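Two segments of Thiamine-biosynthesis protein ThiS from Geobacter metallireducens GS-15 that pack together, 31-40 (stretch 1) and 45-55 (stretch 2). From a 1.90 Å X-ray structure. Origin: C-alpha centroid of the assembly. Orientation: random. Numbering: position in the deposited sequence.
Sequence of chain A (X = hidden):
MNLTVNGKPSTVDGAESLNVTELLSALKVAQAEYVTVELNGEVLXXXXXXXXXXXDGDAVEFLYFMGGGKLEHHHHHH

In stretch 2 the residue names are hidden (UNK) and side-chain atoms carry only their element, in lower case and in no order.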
ATOM      1  N   GLN A  31     -12.186  -1.672   3.760  1.00 44.31           N
ATOM      2  CA  GLN A  31     -12.349  -0.317   4.270  1.00 47.50           C
ATOM      3  C   GLN A  31     -11.192   0.566   3.827  1.00 48.48           C
ATOM      4  O   GLN A  31     -10.611   1.300   4.627  1.00 45.32           O
ATOM      5  CB  GLN A  31     -12.433  -0.358   5.798  1.00 52.05           C
ATOM      6  CG  GLN A  31     -13.653  -1.117   6.297  1.00 59.71           C
ATOM      7  CD  GLN A  31     -13.675  -1.302   7.804  1.00 65.44           C
ATOM      8  OE1 GLN A  31     -14.687  -1.726   8.368  1.00 65.92           O
ATOM      9  NE2 GLN A  31     -12.558  -0.997   8.463  1.00 58.21           N
ATOM     10  N   ALA A  32     -10.862   0.481   2.543  1.00 44.16           N
ATOM     11  CA  ALA A  32      -9.776   1.265   1.972  1.00 41.81           C
ATOM     12  C   ALA A  32     -10.010   2.759   2.152  1.00 42.96           C
ATOM     13  O   ALA A  32      -9.065   3.546   2.116  1.00 41.87           O
ATOM     14  CB  ALA A  32      -9.623   0.936   0.495  1.00 34.52           C
ATOM     15  N   GLU A  33     -11.267   3.144   2.349  1.00 46.17           N
ATOM     16  CA  GLU A  33     -11.609   4.554   2.527  1.00 49.04           C
ATOM     17  C   GLU A  33     -10.904   5.113   3.752  1.00 49.82           C
ATOM     18  O   GLU A  33     -10.339   6.204   3.712  1.00 49.48           O
ATOM     19  CB  GLU A  33     -13.122   4.726   2.690  1.00 53.98           C
ATOM     20  CG  GLU A  33     -13.953   4.072   1.600  1.00 58.25           C
ATOM     21  CD  GLU A  33     -14.558   2.750   2.043  1.00 65.46           C
ATOM     22  OE1 GLU A  33     -13.793   1.830   2.405  1.00 57.50           O
ATOM     23  OE2 GLU A  33     -15.805   2.634   2.030  1.00 64.85           O
ATOM     24  N   TYR A  34     -10.944   4.358   4.845  1.00 49.68           N
ATOM     25  CA  TYR A  34     -10.302   4.789   6.070  1.00 51.13           C
ATOM     26  C   TYR A  34      -9.245   3.802   6.569  1.00 50.67           C
ATOM     27  O   TYR A  34      -9.370   3.203   7.642  1.00 57.49           O
ATOM     28  CB  TYR A  34     -11.359   5.077   7.144  1.00 59.80           C
ATOM     29  CG  TYR A  34     -11.956   6.474   7.036  1.00 66.68           C
ATOM     30  CD1 TYR A  34     -12.564   6.907   5.854  1.00 66.32           C
ATOM     31  CD2 TYR A  34     -11.868   7.378   8.101  1.00 70.34           C
ATOM     32  CE1 TYR A  34     -13.067   8.210   5.730  1.00 70.10           C
ATOM     33  CE2 TYR A  34     -12.372   8.685   7.990  1.00 72.07           C
ATOM     34  CZ  TYR A  34     -12.965   9.093   6.805  1.00 72.37           C
ATOM     35  OH  TYR A  34     -13.453  10.379   6.683  1.00 66.65           O
ATOM     36  N   VAL A  35      -8.210   3.627   5.753  1.00 37.50           N
ATOM     37  CA  VAL A  35      -7.078   2.762   6.070  1.00 31.05           C
ATOM     38  C   VAL A  35      -5.850   3.649   5.896  1.00 23.68           C
ATOM     39  O   VAL A  35      -5.866   4.573   5.084  1.00 27.35           O
ATOM     40  CB  VAL A  35      -6.981   1.550   5.098  1.00 32.85           C
ATOM     41  CG1 VAL A  35      -6.810   2.026   3.664  1.00 30.87           C
ATOM     42  CG2 VAL A  35      -5.815   0.653   5.497  1.00 25.71           C
ATOM     43  N   THR A  36      -4.800   3.397   6.669  1.00 23.64           N
ATOM     44  CA  THR A  36      -3.580   4.187   6.560  1.00 26.20           C
ATOM     45  C   THR A  36      -2.527   3.348   5.853  1.00 25.02           C
ATOM     46  O   THR A  36      -2.330   2.174   6.185  1.00 20.81           O
ATOM     47  CB  THR A  36      -3.021   4.586   7.946  1.00 27.72           C
ATOM     48  OG1 THR A  36      -3.950   5.451   8.612  1.00 30.36           O
ATOM     49  CG2 THR A  36      -1.680   5.294   7.796  1.00 21.51           C
ATOM     50  N   VAL A  37      -1.844   3.944   4.884  1.00 18.96           N
ATOM     51  CA  VAL A  37      -0.824   3.211   4.147  1.00 21.77           C
ATOM     52  C   VAL A  37       0.586   3.699   4.429  1.00 19.00           C
ATOM     53  O   VAL A  37       0.856   4.893   4.381  1.00 17.31           O
ATOM     54  CB  VAL A  37      -1.065   3.296   2.624  1.00 21.57           C
ATOM     55  CG1 VAL A  37       0.003   2.487   1.885  1.00 21.36           C
ATOM     56  CG2 VAL A  37      -2.457   2.769   2.285  1.00 20.30           C
ATOM     57  N   GLU A  38       1.480   2.761   4.729  1.00 19.48           N
ATOM     58  CA  GLU A  38       2.879   3.088   4.976  1.00 15.28           C
ATOM     59  C   GLU A  38       3.714   2.459   3.873  1.00 20.16           C
ATOM     60  O   GLU A  38       3.510   1.301   3.513  1.00 17.35           O
ATOM     61  CB  GLU A  38       3.348   2.564   6.338  1.00 22.34           C
ATOM     62  CG  GLU A  38       3.098   3.523   7.494  1.00 48.05           C
ATOM     63  CD  GLU A  38       3.779   3.086   8.782  1.00 53.76           C
ATOM     64  OE1 GLU A  38       5.017   2.888   8.768  1.00 50.93           O
ATOM     65  OE2 GLU A  38       3.078   2.947   9.808  1.00 59.07           O
ATOM     66  N   LEU A  39       4.636   3.244   3.324  1.00 18.07           N
ATOM     67  CA  LEU A  39       5.518   2.777   2.262  1.00 23.40           C
ATOM     68  C   LEU A  39       6.946   3.013   2.729  1.00 23.41           C
ATOM     69  O   LEU A  39       7.349   4.150   2.980  1.00 20.08           O
ATOM     70  CB  LEU A  39       5.249   3.547   0.964  1.00 20.23           C
ATOM     71  CG  LEU A  39       6.192   3.248  -0.203  1.00 22.51           C
ATOM     72  CD1 LEU A  39       6.195   1.741  -0.505  1.00 20.57           C
ATOM     73  CD2 LEU A  39       5.745   4.033  -1.424  1.00 20.87           C
ATOM     74  N   ASN A  40       7.698   1.925   2.855  1.00 20.41           N
ATOM     75  CA  ASN A  40       9.083   1.973   3.312  1.00 22.58           C
ATOM     76  C   ASN A  40       9.238   2.746   4.627  1.00 24.27           C
ATOM     77  O   ASN A  40      10.163   3.546   4.796  1.00 27.16           O
ATOM     78  CB  ASN A  40       9.989   2.558   2.216  1.00 23.11           C
ATOM     79  CG  ASN A  40      10.031   1.675   0.970  1.00 25.27           C
ATOM     80  OD1 ASN A  40       9.841   0.459   1.058  1.00 15.56           O
ATOM     81  ND2 ASN A  40      10.302   2.277  -0.186  1.00 21.93           N
ATOM     82  N   UNK A  45       0.155  10.179   2.365  1.00 27.23           N
ATOM     83  CA  UNK A  45      -1.038  11.018   2.355  1.00 25.95           C
ATOM     84  C   UNK A  45      -1.934  10.517   1.231  1.00 28.74           C
ATOM     85  O   UNK A  45      -1.491  10.364   0.090  1.00 23.83           O
ATOM     86  c   UNK A  45      -0.668  12.480   2.118  1.00 30.08           C
ATOM     87  c   UNK A  45      -0.003  13.113   3.319  1.00 48.45           C
ATOM     88  o   UNK A  45       0.634  15.252   4.122  1.00 68.70           O
ATOM     89  o   UNK A  45       0.250  15.058   1.959  1.00 63.62           O
ATOM     90  c   UNK A  45       0.313  14.580   3.115  1.00 64.16           C
ATOM     91  N   UNK A  46      -3.191  10.255   1.567  1.00 26.28           N
ATOM     92  CA  UNK A  46      -4.162   9.752   0.608  1.00 32.74           C
ATOM     93  C   UNK A  46      -4.226  10.586  -0.672  1.00 30.93           C
ATOM     94  O   UNK A  46      -4.543  10.069  -1.741  1.00 27.39           O
ATOM     95  c   UNK A  46      -5.541   9.688   1.274  1.00 33.75           C
ATOM     96  n   UNK A  46      -7.697   7.754   2.068  1.00 49.27           N
ATOM     97  n   UNK A  46      -7.739   6.253   0.322  1.00 45.70           N
ATOM     98  c   UNK A  46      -6.683   9.224   0.379  1.00 40.43           C
ATOM     99  c   UNK A  46      -7.601   6.506   1.619  1.00 49.92           C
ATOM    100  n   UNK A  46      -7.386   5.508   2.467  1.00 44.82           N
ATOM    101  c   UNK A  46      -7.923   8.914   1.211  1.00 41.90           C
ATOM    102  N   UNK A  47      -3.909  11.871  -0.559  1.00 29.74           N
ATOM    103  CA  UNK A  47      -3.946  12.791  -1.695  1.00 33.90           C
ATOM    104  C   UNK A  47      -2.918  12.435  -2.772  1.00 33.96           C
ATOM    105  O   UNK A  47      -3.097  12.758  -3.950  1.00 32.17           O
ATOM    106  c   UNK A  47      -4.193  15.311  -2.128  1.00 53.96           C
ATOM    107  c   UNK A  47      -3.684  14.218  -1.207  1.00 42.61           C
ATOM    108  o   UNK A  47      -6.251  16.276  -2.844  1.00 70.79           O
ATOM    109  o   UNK A  47      -6.347  14.703  -1.314  1.00 72.06           O
ATOM    110  c   UNK A  47      -5.705  15.439  -2.094  1.00 67.88           C
ATOM    111  N   UNK A  48      -1.844  11.767  -2.365  1.00 26.39           N
ATOM    112  CA  UNK A  48      -0.781  11.399  -3.291  1.00 31.67           C
ATOM    113  C   UNK A  48      -0.784   9.921  -3.696  1.00 25.41           C
ATOM    114  O   UNK A  48       0.193   9.428  -4.264  1.00 25.16           O
ATOM    115  c   UNK A  48       0.570  11.758  -2.683  1.00 24.01           C
ATOM    116  N   UNK A  49      -1.872   9.220  -3.408  1.00 23.73           N
ATOM    117  CA  UNK A  49      -1.969   7.808  -3.750  1.00 25.13           C
ATOM    118  C   UNK A  49      -1.814   7.542  -5.248  1.00 24.45           C
ATOM    119  O   UNK A  49      -1.217   6.540  -5.638  1.00 20.50           O
ATOM    120  c   UNK A  49      -3.309   6.871  -1.790  1.00 25.49           C
ATOM    121  c   UNK A  49      -3.300   7.232  -3.253  1.00 26.20           C
ATOM    122  c   UNK A  49      -3.348   6.213   0.934  1.00 19.78           C
ATOM    123  c   UNK A  49      -4.374   6.159  -1.247  1.00 23.19           C
ATOM    124  c   UNK A  49      -2.263   7.245  -0.954  1.00 23.95           C
ATOM    125  c   UNK A  49      -4.402   5.829   0.112  1.00 25.15           C
ATOM    126  c   UNK A  49      -2.278   6.922   0.405  1.00 20.80           C
ATOM    127  N   UNK A  50      -2.332   8.432  -6.093  1.00 22.77           N
ATOM    128  CA  UNK A  50      -2.209   8.219  -7.533  1.00 28.80           C
ATOM    129  C   UNK A  50      -0.788   8.414  -8.050  1.00 24.30           C
ATOM    130  O   UNK A  50      -0.398   7.801  -9.049  1.00 28.82           O
ATOM    131  c   UNK A  50      -4.605   8.847  -8.092  1.00 39.15           C
ATOM    132  c   UNK A  50      -3.140   9.147  -8.322  1.00 31.15           C
ATOM    133  o   UNK A  50      -4.981   7.655  -8.024  1.00 36.95           O
ATOM    134  o   UNK A  50      -5.393   9.815  -7.993  1.00 38.24           O
ATOM    135  N   UNK A  51      -0.017   9.264  -7.378  1.00 15.60           N
ATOM    136  CA  UNK A  51       1.354   9.554  -7.802  1.00 27.59           C
ATOM    137  C   UNK A  51       2.432   8.685  -7.153  1.00 20.42           C
ATOM    138  O   UNK A  51       3.486   8.445  -7.745  1.00 23.02           O
ATOM    139  c   UNK A  51       1.666  11.025  -7.554  1.00 27.36           C
ATOM    140  N   UNK A  52       2.163   8.221  -5.942  1.00 20.71           N
ATOM    141  CA  UNK A  52       3.110   7.396  -5.215  1.00 22.31           C
ATOM    142  C   UNK A  52       3.189   6.013  -5.846  1.00 21.37           C
ATOM    143  O   UNK A  52       2.171   5.344  -6.047  1.00 19.23           O
ATOM    144  c   UNK A  52       3.758   6.555  -2.932  1.00 19.73           C
ATOM    145  c   UNK A  52       2.698   7.290  -3.737  1.00 21.31           C
ATOM    146  o   UNK A  52       2.537   8.609  -3.201  1.00 22.10           O
ATOM    147  N   UNK A  53       4.403   5.577  -6.150  1.00 16.25           N
ATOM    148  CA  UNK A  53       4.585   4.288  -6.796  1.00 23.06           C
ATOM    149  C   UNK A  53       5.336   3.259  -5.959  1.00 21.25           C
ATOM    150  O   UNK A  53       6.300   3.579  -5.264  1.00 19.71           O
ATOM    151  c   UNK A  53       5.324   4.468  -8.130  1.00 30.39           C
ATOM    152  c   UNK A  53       5.154   3.234  -8.995  1.00 34.63           C
ATOM    153  o   UNK A  53       4.774   5.600  -8.822  1.00 36.34           O
ATOM    154  N   UNK A  54       4.875   2.018  -6.045  1.00 19.99           N
ATOM    155  CA  UNK A  54       5.481   0.905  -5.334  1.00 19.11           C
ATOM    156  C   UNK A  54       6.232   0.075  -6.357  1.00 19.68           C
ATOM    157  O   UNK A  54       5.664  -0.326  -7.371  1.00 25.12           O
ATOM    158  c   UNK A  54       5.073  -1.070  -3.850  1.00 28.60           C
ATOM    159  c   UNK A  54       4.407   0.033  -4.656  1.00 27.27           C
ATOM    160  c   UNK A  54       3.526   0.900  -3.760  1.00 23.74           C
ATOM    161  N   UNK A  55       7.514  -0.171  -6.103  1.00 21.08           N
ATOM    162  CA  UNK A  55       8.328  -0.946  -7.037  1.00 23.18           C
ATOM    163  C   UNK A  55       8.871  -2.219  -6.396  1.00 27.77           C
ATOM    164  O   UNK A  55       8.677  -2.456  -5.205  1.00 17.73           O
ATOM    165  n   UNK A  55      10.865   4.270  -9.639  1.00 38.58           N
ATOM    166  c   UNK A  55      10.204   2.101  -8.602  1.00 41.39           C
ATOM    167  c   UNK A  55       9.026   1.242  -8.156  1.00 33.13           C
ATOM    168  c   UNK A  55       9.484  -0.080  -7.545  1.00 25.46           C
ATOM    169  c   UNK A  55       9.730   3.431  -9.182  1.00 36.77           C
TER

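Position 45 carries three side-chain carbons in a row, the third bearing two oxygens. This extended carboxylate points away from stretch 1 and touches nothing there; it is Glu-45. Position 46 has three carbons, a nitrogen, and then a carbon holding two more nitrogens, a guanidinium that identifies Arg-46. Its CA-to-CB bond runs sideways, but the end of the chain comes back to the loop at the start of stretch 1. There NH1 lies 2.6 Å from O of Ala-32 and gives a weak hydrogen bond to O of Val-35 (3.2 Å, 128°), an oxygen near the plane of the group. O of Glu-33 sits over one face, 3.3 Å from NH1, at an angle too poor for a hydrogen bond.

Position 47 again has three carbons ending in two oxygens and is out of reach of stretch 1: Glu-47. At position 48 a single carbon marks Ala-48, whose backbone N bonds to O of Glu-45 (2.8 Å). Position 49 shows one carbon followed by a six-carbon ring without a hydroxyl, hence Phe-49. The ring is buried, and its CZ packs 3.8 Å from CG2 of Val-37, whose CA-to-CB bond points toward stretch 2.

Two carbons, the second with two oxygens, make position 50 Asp-50, and the lone carbon of position 51 makes it Ala-51; both are remote from stretch 1. Position 52 has a carbon bearing one oxygen and one carbon, the branched pattern of Thr-52. Its methyl CG2 meets CD2 of Leu-39 at 3.5 Å, while OG1 donates to O of Ala-48 (2.7 Å), so the hydroxyl is satisfied within its own stretch. The same pattern at position 53 gives Thr-53, with its CA-to-CB bond directed away; here the backbone makes the approach, O lying 3.9 Å from CD2 of Leu-39. Position 54, one carbon carrying two others and no oxygen, is Val-54, whose CG2 is 4.3 Å from CD1 of Leu-39. Four carbons in a row ending in nitrogen define position 55 as Lys-55, an exposed chain whose end leads away.

The contact is modest, burying 319 Å² over both sides, and combines two kinds of packing. At one end, the guanidinium of Arg-46 gathers near backbone carbonyls of the loop preceding the strand, a natural setting for a positive group among partial negative charges. Along the strand, alternation turns Val-37 and Leu-39 toward stretch 2, where Phe-49 receives the first and Thr-52, Thr-53 and Val-54 line the second.

Stretch 2 (45-55) EREAFDATTVK
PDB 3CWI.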